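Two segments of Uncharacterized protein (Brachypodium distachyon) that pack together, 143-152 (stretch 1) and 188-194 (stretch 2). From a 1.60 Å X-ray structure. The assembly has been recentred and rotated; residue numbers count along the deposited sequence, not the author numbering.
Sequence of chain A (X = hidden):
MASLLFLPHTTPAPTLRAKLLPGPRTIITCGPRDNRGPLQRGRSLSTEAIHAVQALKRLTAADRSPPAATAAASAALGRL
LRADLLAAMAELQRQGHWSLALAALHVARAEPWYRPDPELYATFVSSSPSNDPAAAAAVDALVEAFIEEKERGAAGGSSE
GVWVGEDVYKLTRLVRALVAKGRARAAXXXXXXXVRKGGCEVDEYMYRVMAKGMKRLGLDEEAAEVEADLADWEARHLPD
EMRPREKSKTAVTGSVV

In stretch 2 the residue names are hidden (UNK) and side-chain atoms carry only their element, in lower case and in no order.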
ATOM      1  N   VAL A 143      -1.757  -4.310   0.469  1.00 17.62           N
ATOM      2  CA  VAL A 143      -2.292  -4.215  -0.887  1.00 18.01           C
ATOM      3  C   VAL A 143      -3.720  -4.758  -0.960  1.00 18.48           C
ATOM      4  O   VAL A 143      -4.580  -4.150  -1.594  1.00 18.60           O
ATOM      5  CB  VAL A 143      -1.366  -4.874  -1.928  1.00 18.80           C
ATOM      6  CG1 VAL A 143      -2.070  -5.012  -3.268  1.00 19.27           C
ATOM      7  CG2 VAL A 143      -0.100  -4.047  -2.083  1.00 18.85           C
ATOM      8  N   GLU A 144      -3.979  -5.880  -0.293  1.00 19.14           N
ATOM      9  CA  GLU A 144      -5.350  -6.381  -0.195  1.00 19.97           C
ATOM     10  C   GLU A 144      -6.272  -5.359   0.466  1.00 19.88           C
ATOM     11  O   GLU A 144      -7.407  -5.184   0.028  1.00 20.30           O
ATOM     12  CB  GLU A 144      -5.407  -7.712   0.555  1.00 21.20           C
ATOM     13  CG  GLU A 144      -4.728  -8.854  -0.180  1.00 22.55           C
ATOM     14  CD  GLU A 144      -5.311  -9.102  -1.554  1.00 23.61           C
ATOM     15  OE1 GLU A 144      -6.543  -9.298  -1.658  1.00 25.97           O
ATOM     16  OE2 GLU A 144      -4.540  -9.111  -2.535  1.00 24.35           O
ATOM     17  N   ALA A 145      -5.773  -4.676   1.499  1.00 19.48           N
ATOM     18  CA  ALA A 145      -6.558  -3.672   2.222  1.00 19.36           C
ATOM     19  C   ALA A 145      -6.868  -2.462   1.345  1.00 20.05           C
ATOM     20  O   ALA A 145      -7.959  -1.899   1.425  1.00 21.02           O
ATOM     21  CB  ALA A 145      -5.854  -3.249   3.509  1.00 19.25           C
ATOM     22  N   PHE A 146      -5.910  -2.080   0.508  1.00 19.37           N
ATOM     23  CA  PHE A 146      -6.088  -0.980  -0.427  1.00 19.97           C
ATOM     24  C   PHE A 146      -7.167  -1.334  -1.444  1.00 20.50           C
ATOM     25  O   PHE A 146      -8.075  -0.545  -1.689  1.00 20.98           O
ATOM     26  CB  PHE A 146      -4.761  -0.665  -1.123  1.00 20.20           C
ATOM     27  CG  PHE A 146      -4.885   0.255  -2.311  1.00 20.24           C
ATOM     28  CD1 PHE A 146      -5.570   1.466  -2.216  1.00 20.43           C
ATOM     29  CD2 PHE A 146      -4.283  -0.075  -3.520  1.00 20.74           C
ATOM     30  CE1 PHE A 146      -5.668   2.318  -3.309  1.00 20.82           C
ATOM     31  CE2 PHE A 146      -4.370   0.775  -4.617  1.00 21.01           C
ATOM     32  CZ  PHE A 146      -5.066   1.971  -4.511  1.00 21.35           C
ATOM     33  N   ILE A 147      -7.074  -2.527  -2.021  1.00 21.03           N
ATOM     34  CA  ILE A 147      -8.048  -2.939  -3.033  1.00 21.92           C
ATOM     35  C   ILE A 147      -9.448  -2.986  -2.423  1.00 22.73           C
ATOM     36  O   ILE A 147     -10.405  -2.481  -3.015  1.00 23.47           O
ATOM     37  CB  ILE A 147      -7.655  -4.273  -3.707  1.00 22.20           C
ATOM     38  CG1 ILE A 147      -6.366  -4.083  -4.510  1.00 22.46           C
ATOM     39  CG2 ILE A 147      -8.768  -4.774  -4.623  1.00 23.39           C
ATOM     40  CD1 ILE A 147      -5.737  -5.370  -5.006  1.00 23.14           C
ATOM     41  N   GLU A 148      -9.545  -3.560  -1.225  1.00 23.46           N
ATOM     42  CA  GLU A 148     -10.821  -3.660  -0.516  1.00 25.08           C
ATOM     43  C   GLU A 148     -11.398  -2.285  -0.174  1.00 24.88           C
ATOM     44  O   GLU A 148     -12.578  -2.027  -0.433  1.00 26.14           O
ATOM     45  CB  GLU A 148     -10.696  -4.526   0.741  1.00 27.31           C
ATOM     46  CG  GLU A 148     -11.915  -4.445   1.658  1.00 30.70           C
ATOM     47  CD  GLU A 148     -12.185  -5.724   2.435  1.00 34.39           C
ATOM     48  OE1 GLU A 148     -11.385  -6.679   2.338  1.00 36.45           O
ATOM     49  OE2 GLU A 148     -13.218  -5.778   3.142  1.00 36.95           O
ATOM     50  N   GLU A 149     -10.580  -1.399   0.392  1.00 23.67           N
ATOM     51  CA  GLU A 149     -11.091  -0.082   0.771  1.00 23.96           C
ATOM     52  C   GLU A 149     -11.618   0.706  -0.433  1.00 24.48           C
ATOM     53  O   GLU A 149     -12.517   1.528  -0.291  1.00 25.16           O
ATOM     54  CB  GLU A 149     -10.064   0.733   1.571  1.00 23.06           C
ATOM     55  CG  GLU A 149      -8.914   1.304   0.757  1.00 22.45           C
ATOM     56  CD  GLU A 149      -7.750   1.787   1.606  1.00 22.25           C
ATOM     57  OE1 GLU A 149      -7.852   1.777   2.849  1.00 21.97           O
ATOM     58  OE2 GLU A 149      -6.729   2.191   1.021  1.00 22.67           O
ATOM     59  N   LYS A 150     -11.076   0.438  -1.618  1.00 25.42           N
ATOM     60  CA  LYS A 150     -11.564   1.083  -2.831  1.00 27.07           C
ATOM     61  C   LYS A 150     -12.853   0.431  -3.311  1.00 28.09           C
ATOM     62  O   LYS A 150     -13.850   1.110  -3.546  1.00 28.62           O
ATOM     63  CB  LYS A 150     -10.511   1.021  -3.938  1.00 27.67           C
ATOM     64  CG  LYS A 150      -9.193   1.690  -3.591  1.00 29.11           C
ATOM     65  CD  LYS A 150      -9.296   3.206  -3.604  1.00 30.46           C
ATOM     66  CE  LYS A 150      -9.519   3.725  -5.017  1.00 31.63           C
ATOM     67  NZ  LYS A 150      -9.427   5.209  -5.074  1.00 33.64           N
ATOM     68  N   GLU A 151     -12.832  -0.890  -3.442  1.00 28.61           N
ATOM     69  CA  GLU A 151     -13.938  -1.612  -4.068  1.00 30.40           C
ATOM     70  C   GLU A 151     -15.186  -1.690  -3.195  1.00 31.61           C
ATOM     71  O   GLU A 151     -16.306  -1.679  -3.705  1.00 31.81           O
ATOM     72  CB  GLU A 151     -13.486  -3.002  -4.511  1.00 31.50           C
ATOM     73  CG  GLU A 151     -12.407  -2.957  -5.577  1.00 32.58           C
ATOM     74  CD  GLU A 151     -12.091  -4.318  -6.162  1.00 33.51           C
ATOM     75  OE1 GLU A 151     -11.528  -4.356  -7.276  1.00 35.22           O
ATOM     76  OE2 GLU A 151     -12.401  -5.341  -5.516  1.00 35.34           O
ATOM     77  N   ARG A 152     -14.993  -1.753  -1.882  1.00 32.41           N
ATOM     78  CA  ARG A 152     -16.113  -1.781  -0.946  1.00 33.81           C
ATOM     79  C   ARG A 152     -16.405  -0.389  -0.368  1.00 33.43           C
ATOM     80  O   ARG A 152     -17.227  -0.249   0.539  1.00 33.98           O
ATOM     81  CB  ARG A 152     -15.847  -2.795   0.172  1.00 36.16           C
ATOM     82  CG  ARG A 152     -15.511  -4.198  -0.315  1.00 39.00           C
ATOM     83  CD  ARG A 152     -15.219  -5.131   0.853  1.00 41.84           C
ATOM     84  NE  ARG A 152     -15.712  -4.592   2.124  1.00 44.84           N
ATOM     85  CZ  ARG A 152     -16.691  -5.125   2.851  1.00 46.17           C
ATOM     86  NH1 ARG A 152     -17.293  -6.240   2.458  1.00 48.11           N
ATOM     87  NH2 ARG A 152     -17.063  -4.546   3.986  1.00 47.59           N
ATOM     88  N   UNK A 188       0.475  -7.769  -9.307  1.00 19.95           N
ATOM     89  CA  UNK A 188      -0.550  -8.300 -10.187  1.00 20.88           C
ATOM     90  C   UNK A 188      -1.940  -7.972  -9.682  1.00 21.43           C
ATOM     91  O   UNK A 188      -2.805  -7.557 -10.461  1.00 21.43           O
ATOM     92  c   UNK A 188      -1.142  -9.528 -13.601  1.00 22.63           C
ATOM     93  c   UNK A 188      -1.709  -9.580 -14.875  1.00 22.86           C
ATOM     94  c   UNK A 188      -2.907 -10.263 -15.116  1.00 23.48           C
ATOM     95  n   UNK A 188      -3.457 -11.413 -11.665  1.00 23.10           N
ATOM     96  c   UNK A 188      -0.379  -9.797 -10.375  1.00 21.43           C
ATOM     97  c   UNK A 188      -3.596 -10.929 -14.099  1.00 23.16           C
ATOM     98  c   UNK A 188      -1.797 -10.170 -12.560  1.00 22.15           C
ATOM     99  c   UNK A 188      -3.039 -10.886 -12.833  1.00 23.19           C
ATOM    100  c   UNK A 188      -1.521 -10.363 -11.143  1.00 22.16           C
ATOM    101  c   UNK A 188      -2.585 -11.108 -10.657  1.00 22.63           C
ATOM    102  N   UNK A 189      -2.163  -8.147  -8.379  1.00 21.78           N
ATOM    103  CA  UNK A 189      -3.473  -7.869  -7.788  1.00 23.42           C
ATOM    104  C   UNK A 189      -3.923  -6.446  -8.098  1.00 23.14           C
ATOM    105  O   UNK A 189      -5.051  -6.237  -8.548  1.00 24.16           O
ATOM    106  c   UNK A 189      -3.709  -9.581  -5.880  1.00 25.78           C
ATOM    107  c   UNK A 189      -5.043  -9.787  -5.159  1.00 28.68           C
ATOM    108  n   UNK A 189      -7.379  -8.626  -3.982  1.00 31.79           N
ATOM    109  n   UNK A 189      -6.185  -9.231  -5.875  1.00 30.77           N
ATOM    110  c   UNK A 189      -3.475  -8.125  -6.273  1.00 24.03           C
ATOM    111  c   UNK A 189      -7.266  -8.701  -5.302  1.00 30.61           C
ATOM    112  n   UNK A 189      -8.243  -8.229  -6.061  1.00 32.20           N
ATOM    113  N   UNK A 190      -3.040  -5.475  -7.870  1.00 22.74           N
ATOM    114  CA  UNK A 190      -3.352  -4.066  -8.142  1.00 23.24           C
ATOM    115  C   UNK A 190      -3.590  -3.823  -9.632  1.00 24.29           C
ATOM    116  O   UNK A 190      -4.582  -3.187 -10.023  1.00 25.00           O
ATOM    117  c   UNK A 190      -2.229  -3.119  -7.668  1.00 22.71           C
ATOM    118  c   UNK A 190      -2.479  -1.704  -8.176  1.00 23.10           C
ATOM    119  c   UNK A 190      -2.121  -3.121  -6.153  1.00 23.06           C
ATOM    120  N   UNK A 191      -2.660  -4.305 -10.457  1.00 24.59           N
ATOM    121  CA  UNK A 191      -2.772  -4.145 -11.904  1.00 25.88           C
ATOM    122  C   UNK A 191      -4.081  -4.737 -12.432  1.00 26.96           C
ATOM    123  O   UNK A 191      -4.797  -4.095 -13.205  1.00 28.74           O
ATOM    124  c   UNK A 191      -1.561  -4.763 -12.613  1.00 25.24           C
ATOM    125  c   UNK A 191      -2.155  -5.865 -14.810  1.00 26.30           C
ATOM    126  o   UNK A 191      -1.969  -4.717 -18.278  1.00 26.78           O
ATOM    127  c   UNK A 191      -1.873  -4.732 -16.907  1.00 26.49           C
ATOM    128  c   UNK A 191      -2.258  -5.860 -16.197  1.00 26.43           C
ATOM    129  c   UNK A 191      -1.291  -3.631 -14.860  1.00 25.99           C
ATOM    130  c   UNK A 191      -1.387  -3.618 -16.247  1.00 25.99           C
ATOM    131  c   UNK A 191      -1.669  -4.751 -14.121  1.00 25.75           C
ATOM    132  N   UNK A 192      -4.401  -5.953 -12.002  1.00 27.65           N
ATOM    133  CA  UNK A 192      -5.615  -6.621 -12.457  1.00 29.07           C
ATOM    134  C   UNK A 192      -6.878  -5.873 -12.031  1.00 30.30           C
ATOM    135  O   UNK A 192      -7.751  -5.611 -12.856  1.00 31.43           O
ATOM    136  o   UNK A 192      -7.177 -11.119 -12.531  1.00 31.76           O
ATOM    137  c   UNK A 192      -6.965  -8.769 -12.292  1.00 30.52           C
ATOM    138  c   UNK A 192      -7.017 -10.172 -11.735  1.00 30.61           C
ATOM    139  o   UNK A 192      -6.888 -10.331 -10.503  1.00 32.01           O
ATOM    140  c   UNK A 192      -5.663  -8.063 -11.964  1.00 29.46           C
ATOM    141  N   UNK A 193      -6.966  -5.523 -10.750  1.00 29.74           N
ATOM    142  CA  UNK A 193      -8.158  -4.853 -10.226  1.00 30.30           C
ATOM    143  C   UNK A 193      -8.378  -3.477 -10.858  1.00 31.12           C
ATOM    144  O   UNK A 193      -9.490  -3.162 -11.282  1.00 32.02           O
ATOM    145  c   UNK A 193      -8.102  -4.751  -8.708  1.00 29.50           C
ATOM    146  N   UNK A 194      -7.321  -2.674 -10.940  1.00 31.03           N
ATOM    147  CA  UNK A 194      -7.440  -1.299 -11.427  1.00 32.77           C
ATOM    148  C   UNK A 194      -7.431  -1.186 -12.952  1.00 34.38           C
ATOM    149  O   UNK A 194      -8.312  -0.552 -13.540  1.00 34.74           O
ATOM    150  c   UNK A 194      -6.353  -0.422 -10.824  1.00 32.76           C
TER
HETATM  151  O   HOH W   1     -12.071  -3.768 -10.131  1.00 43.79           O
HETATM  152  O   HOH W   2     -10.937  -7.982  -5.881  1.00 47.34           O

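Position 188 carries ten side-chain atoms, nine carbons and one nitrogen. One carbon leads into fused five- and six-membered rings, and the nitrogen sits in the smaller ring. That is an indole, so the residue is Trp 188. It is buried and does not reach stretch 1.

Position 189 has three carbons in a chain, a nitrogen, and then a carbon bearing two more nitrogens. This is a guanidinium. One terminal nitrogen lies 2.6 Å from OE1 of Glu 144, and the central carbon of the group lies 3.7 Å from CD1 of Ile 147. The residue is Arg 189. Its NH1 donates a hydrogen bond to Glu 144 OE1 as part of a salt bridge. The carboxylate oxygen is at the edge of the guanidinium, near its plane, while Ile 147 CD1 covers one face.

Position 190 has three side-chain carbons, the first carrying the other two. One of the two outer carbons lies 3.4 Å from CG1 of Val 143. Branching at CB with no oxygen marks valine: Val 190, and that carbon is CG2. The same CG2 is 4.4 Å from Ile 147 CD1. The CA atoms of Ile 147 and Val 190 are 7.0 Å apart, the pair in register.

Position 191 shows one carbon, then a six-carbon ring bearing one oxygen. This phenol identifies Tyr 191. It does not reach stretch 1; its hydroxyl is hydrogen-bonded elsewhere in the structure.

Position 192 has three carbons in a row, the third carrying two oxygens. The carboxylate at the end of this chain makes it Glu 192. It has no contact with stretch 1.

Position 193 has a single side-chain carbon, CB. The CB of 193 lies 4.1 Å from CG2 of Ile 147 and 3.7 Å from OE1 of Glu 151. The residue is Ala 193.

Position 194 also has one side-chain carbon. It points sideways and touches nothing on stretch 1. This is Ala 194.

The contact joins two helices running nearly parallel, at 16°, with axes 10.1 Å apart at closest approach. Ile 147 is central: it meets Arg 189, Val 190 and Ala 193. Val 143 packs against Val 190 and extends the apolar patch. Water 1 donates to Glu 151 OE1 and to the backbone O of Ala 193. Water 2 donates to Glu 151 OE2 and accepts from Arg 189 NH2. Glu 151 is thus tied to stretch 2 through both carboxylate oxygens.

Stretch 2 188-194: WRVYEAA
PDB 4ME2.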